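Local coordinates for 30S ribosomal protein S8 (Aquifex aeolicus, PDB 3RF2), which binds 16S rRNA tightly, probably in its central domain, and probably helps coordinate assembly of the 30S platform, at residues T111-S117 with E162-W168. Residues are numbered along the deposited sequence; the frame is centred on the assembly and turned at random.
With SO4 (sulfate ion), chain D.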
ATOM      1  N   THR A 111       5.008  -4.846 -10.515  1.00 33.90           N
ATOM      2  CA  THR A 111       6.248  -5.556 -10.789  1.00 35.10           C
ATOM      3  C   THR A 111       7.174  -5.409  -9.588  1.00 35.84           C
ATOM      4  O   THR A 111       7.789  -6.379  -9.150  1.00 38.51           O
ATOM      5  CB  THR A 111       6.928  -5.055 -12.052  1.00 36.74           C
ATOM      6  OG1 THR A 111       6.103  -5.379 -13.183  1.00 41.29           O
ATOM      7  CG2 THR A 111       8.317  -5.704 -12.204  1.00 34.23           C
ATOM      8  N   ASN A 112       7.237  -4.198  -9.033  1.00 31.97           N
ATOM      9  CA  ASN A 112       8.033  -3.967  -7.843  1.00 32.05           C
ATOM     10  C   ASN A 112       7.610  -2.699  -7.153  1.00 26.94           C
ATOM     11  O   ASN A 112       7.023  -1.806  -7.755  1.00 20.96           O
ATOM     12  CB  ASN A 112       9.533  -3.883  -8.197  1.00 34.36           C
ATOM     13  CG  ASN A 112      10.440  -4.385  -7.070  1.00 39.06           C
ATOM     14  OD1 ASN A 112      10.053  -4.427  -5.898  1.00 38.84           O
ATOM     15  ND2 ASN A 112      11.655  -4.765  -7.430  1.00 45.54           N
ATOM     16  N   ILE A 113       7.933  -2.618  -5.874  1.00 29.25           N
ATOM     17  CA  ILE A 113       7.605  -1.453  -5.090  1.00 28.22           C
ATOM     18  C   ILE A 113       8.666  -1.322  -4.017  1.00 30.15           C
ATOM     19  O   ILE A 113       8.886  -2.243  -3.250  1.00 34.64           O
ATOM     20  CB  ILE A 113       6.183  -1.557  -4.497  1.00 29.52           C
ATOM     21  CG1 ILE A 113       5.882  -0.371  -3.585  1.00 32.72           C
ATOM     22  CG2 ILE A 113       5.981  -2.850  -3.757  1.00 29.97           C
ATOM     23  CD1 ILE A 113       4.408  -0.221  -3.302  1.00 35.40           C
ATOM     24  N   VAL A 114       9.341  -0.180  -3.990  1.00 26.50           N
ATOM     25  CA  VAL A 114      10.536  -0.025  -3.178  1.00 35.25           C
ATOM     26  C   VAL A 114      10.537   1.314  -2.461  1.00 35.97           C
ATOM     27  O   VAL A 114      10.232   2.354  -3.055  1.00 31.67           O
ATOM     28  CB  VAL A 114      11.802  -0.102  -4.037  1.00 39.08           C
ATOM     29  CG1 VAL A 114      11.874  -1.439  -4.749  1.00 39.56           C
ATOM     30  CG2 VAL A 114      11.793   1.006  -5.037  1.00 43.18           C
ATOM     31  N   LYS A 115      10.882   1.276  -1.175  1.00 33.94           N
ATOM     32  CA  LYS A 115      10.974   2.479  -0.362  1.00 29.30           C
ATOM     33  C   LYS A 115      12.188   3.300  -0.821  1.00 30.03           C
ATOM     34  O   LYS A 115      13.244   2.758  -1.088  1.00 33.48           O
ATOM     35  CB  LYS A 115      11.085   2.103   1.117  1.00 29.09           C
ATOM     36  CG  LYS A 115      11.025   3.291   2.087  1.00 30.61           C
ATOM     37  CD  LYS A 115       9.635   3.454   2.686  1.00 30.31           C
ATOM     38  CE  LYS A 115       9.371   4.872   3.134  1.00 32.43           C
ATOM     39  NZ  LYS A 115      10.180   5.236   4.337  1.00 40.77           N
ATOM     40  N   VAL A 116      12.009   4.609  -0.907  1.00 32.96           N
ATOM     41  CA  VAL A 116      13.095   5.505  -1.263  1.00 33.73           C
ATOM     42  C   VAL A 116      13.591   6.200  -0.003  1.00 40.70           C
ATOM     43  O   VAL A 116      14.572   5.781   0.600  1.00 43.26           O
ATOM     44  CB  VAL A 116      12.643   6.547  -2.295  1.00 31.28           C
ATOM     45  CG1 VAL A 116      13.732   7.569  -2.536  1.00 33.16           C
ATOM     46  CG2 VAL A 116      12.245   5.865  -3.592  1.00 31.40           C
ATOM     47  N   SER A 117      12.891   7.249   0.410  1.00 44.40           N
ATOM     48  CA  SER A 117      13.242   7.956   1.630  1.00 45.99           C
ATOM     49  C   SER A 117      13.192   7.019   2.831  1.00 47.49           C
ATOM     50  O   SER A 117      12.225   6.286   3.014  1.00 44.41           O
ATOM     51  CB  SER A 117      12.302   9.138   1.848  1.00 44.92           C
ATOM     52  OG  SER A 117      12.903  10.120   2.665  1.00 49.67           O
ATOM     53  N   GLU A 162       8.730  14.797  -0.225  1.00 36.53           N
ATOM     54  CA  GLU A 162       9.516  13.638   0.141  1.00 36.33           C
ATOM     55  C   GLU A 162       9.177  12.462  -0.765  1.00 37.59           C
ATOM     56  O   GLU A 162       8.009  12.164  -1.004  1.00 36.54           O
ATOM     57  CB  GLU A 162       9.274  13.275   1.599  1.00 37.04           C
ATOM     58  CG  GLU A 162      10.158  12.145   2.107  1.00 42.73           C
ATOM     59  CD  GLU A 162       9.910  11.832   3.573  1.00 49.88           C
ATOM     60  OE1 GLU A 162       8.830  12.215   4.078  1.00 51.74           O
ATOM     61  OE2 GLU A 162      10.793  11.211   4.214  1.00 49.62           O
ATOM     62  N   VAL A 163      10.202  11.797  -1.277  1.00 35.94           N
ATOM     63  CA  VAL A 163       9.975  10.673  -2.165  1.00 31.37           C
ATOM     64  C   VAL A 163       9.859   9.412  -1.346  1.00 33.02           C
ATOM     65  O   VAL A 163      10.864   8.852  -0.894  1.00 32.54           O
ATOM     66  CB  VAL A 163      11.101  10.486  -3.185  1.00 29.56           C
ATOM     67  CG1 VAL A 163      10.725   9.391  -4.177  1.00 25.14           C
ATOM     68  CG2 VAL A 163      11.411  11.809  -3.905  1.00 30.98           C
ATOM     69  N   ILE A 164       8.624   8.957  -1.168  1.00 29.10           N
ATOM     70  CA  ILE A 164       8.370   7.785  -0.346  1.00 30.45           C
ATOM     71  C   ILE A 164       8.729   6.484  -1.038  1.00 33.19           C
ATOM     72  O   ILE A 164       9.243   5.568  -0.392  1.00 35.00           O
ATOM     73  CB  ILE A 164       6.893   7.726   0.117  1.00 33.30           C
ATOM     74  CG1 ILE A 164       6.533   8.979   0.906  1.00 37.50           C
ATOM     75  CG2 ILE A 164       6.652   6.496   0.973  1.00 31.79           C
ATOM     76  CD1 ILE A 164       5.089   9.016   1.328  1.00 41.64           C
ATOM     77  N   ALA A 165       8.464   6.392  -2.347  1.00 28.34           N
ATOM     78  CA  ALA A 165       8.595   5.098  -3.015  1.00 23.32           C
ATOM     79  C   ALA A 165       8.624   5.182  -4.541  1.00 24.86           C
ATOM     80  O   ALA A 165       8.097   6.118  -5.132  1.00 25.71           O
ATOM     81  CB  ALA A 165       7.425   4.181  -2.573  1.00 21.14           C
ATOM     82  N   PHE A 166       9.220   4.169  -5.159  1.00 21.74           N
ATOM     83  CA  PHE A 166       9.100   3.930  -6.593  1.00 22.67           C
ATOM     84  C   PHE A 166       8.216   2.709  -6.804  1.00 22.66           C
ATOM     85  O   PHE A 166       8.353   1.717  -6.109  1.00 24.88           O
ATOM     86  CB  PHE A 166      10.467   3.635  -7.212  1.00 23.99           C
ATOM     87  CG  PHE A 166      11.305   4.856  -7.460  1.00 25.24           C
ATOM     88  CD1 PHE A 166      10.982   6.071  -6.881  1.00 26.68           C
ATOM     89  CD2 PHE A 166      12.410   4.789  -8.303  1.00 29.57           C
ATOM     90  CE1 PHE A 166      11.749   7.203  -7.131  1.00 31.72           C
ATOM     91  CE2 PHE A 166      13.182   5.908  -8.550  1.00 32.64           C
ATOM     92  CZ  PHE A 166      12.848   7.120  -7.958  1.00 32.99           C
ATOM     93  N   VAL A 167       7.312   2.777  -7.772  1.00 20.49           N
ATOM     94  CA  VAL A 167       6.452   1.643  -8.065  1.00 24.59           C
ATOM     95  C   VAL A 167       6.398   1.473  -9.561  1.00 27.28           C
ATOM     96  O   VAL A 167       6.299   2.467 -10.287  1.00 29.42           O
ATOM     97  CB  VAL A 167       5.027   1.882  -7.566  1.00 29.09           C
ATOM     98  CG1 VAL A 167       4.175   0.588  -7.692  1.00 21.68           C
ATOM     99  CG2 VAL A 167       5.040   2.412  -6.153  1.00 30.05           C
ATOM    100  N   TRP A 168       6.441   0.232 -10.034  1.00 26.78           N
ATOM    101  CA  TRP A 168       6.295  -0.017 -11.472  1.00 29.65           C
ATOM    102  C   TRP A 168       5.800  -1.428 -11.790  1.00 32.91           C
ATOM    103  O   TRP A 168       5.584  -2.228 -10.872  1.00 36.66           O
ATOM    104  CB  TRP A 168       7.607   0.289 -12.212  1.00 32.65           C
ATOM    105  CG  TRP A 168       8.741  -0.673 -11.945  1.00 33.56           C
ATOM    106  CD1 TRP A 168       9.091  -1.756 -12.709  1.00 33.87           C
ATOM    107  CD2 TRP A 168       9.692  -0.617 -10.874  1.00 30.08           C
ATOM    108  NE1 TRP A 168      10.197  -2.376 -12.175  1.00 30.27           N
ATOM    109  CE2 TRP A 168      10.584  -1.704 -11.046  1.00 28.84           C
ATOM    110  CE3 TRP A 168       9.880   0.240  -9.783  1.00 29.73           C
ATOM    111  CZ2 TRP A 168      11.632  -1.964 -10.167  1.00 29.90           C
ATOM    112  CZ3 TRP A 168      10.931  -0.016  -8.898  1.00 30.82           C
ATOM    113  CH2 TRP A 168      11.786  -1.113  -9.095  1.00 31.64           C
TER
HETATM  114  S   SO4 D 171      13.789  -7.133  -5.168  1.00 94.15           S
HETATM  115  O1  SO4 D 171      13.255  -5.775  -5.162  1.00 94.52           O
HETATM  116  O2  SO4 D 171      14.622  -7.332  -3.986  1.00 96.78           O
HETATM  117  O3  SO4 D 171      14.562  -7.335  -6.393  1.00 89.61           O
HETATM  118  O4  SO4 D 171      12.689  -8.086  -5.089  1.00 95.29           O
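V114 and F166 form a hydrogen-bonded antiparallel pair: V114 N donates to F166 O and F166 N to V114 O, each at 3.0 Å. Towards the C-terminal end of 162-168, T111 N and N112 N both reach W168 O, at 2.7 and 3.2 Å, while W168 N returns a bond to N112 O (3.1 Å), so two residues face one in a classic beta bulge. At the other end V116 N binds I164 O (3.0 Å), S117 N binds V163 O (2.9 Å), and S117 OG donates to E162 OE2 (2.8 Å). V114 and F166 share one face, where V116 CG2 lies 3.5 Å from F166 CD1; within the bulge, N112 CB sits over the six-membered ring of W168, 3.7 Å from its centroid, in a CH-pi contact. N112 ND2 donates a hydrogen bond to O1 of a sulfate, probably from the crystallisation liquor (3.0 Å). The opposite face carries I113, K115, A165 and V167, with I113 CG1 3.9 Å from V167 CG2, and helix 6-19 packs there, with F11 against I113 and A165. Strand 139-144 flanks 161-167 on its other side, making this an edge pairing in the antiparallel sheet of the S8 C-terminal domain.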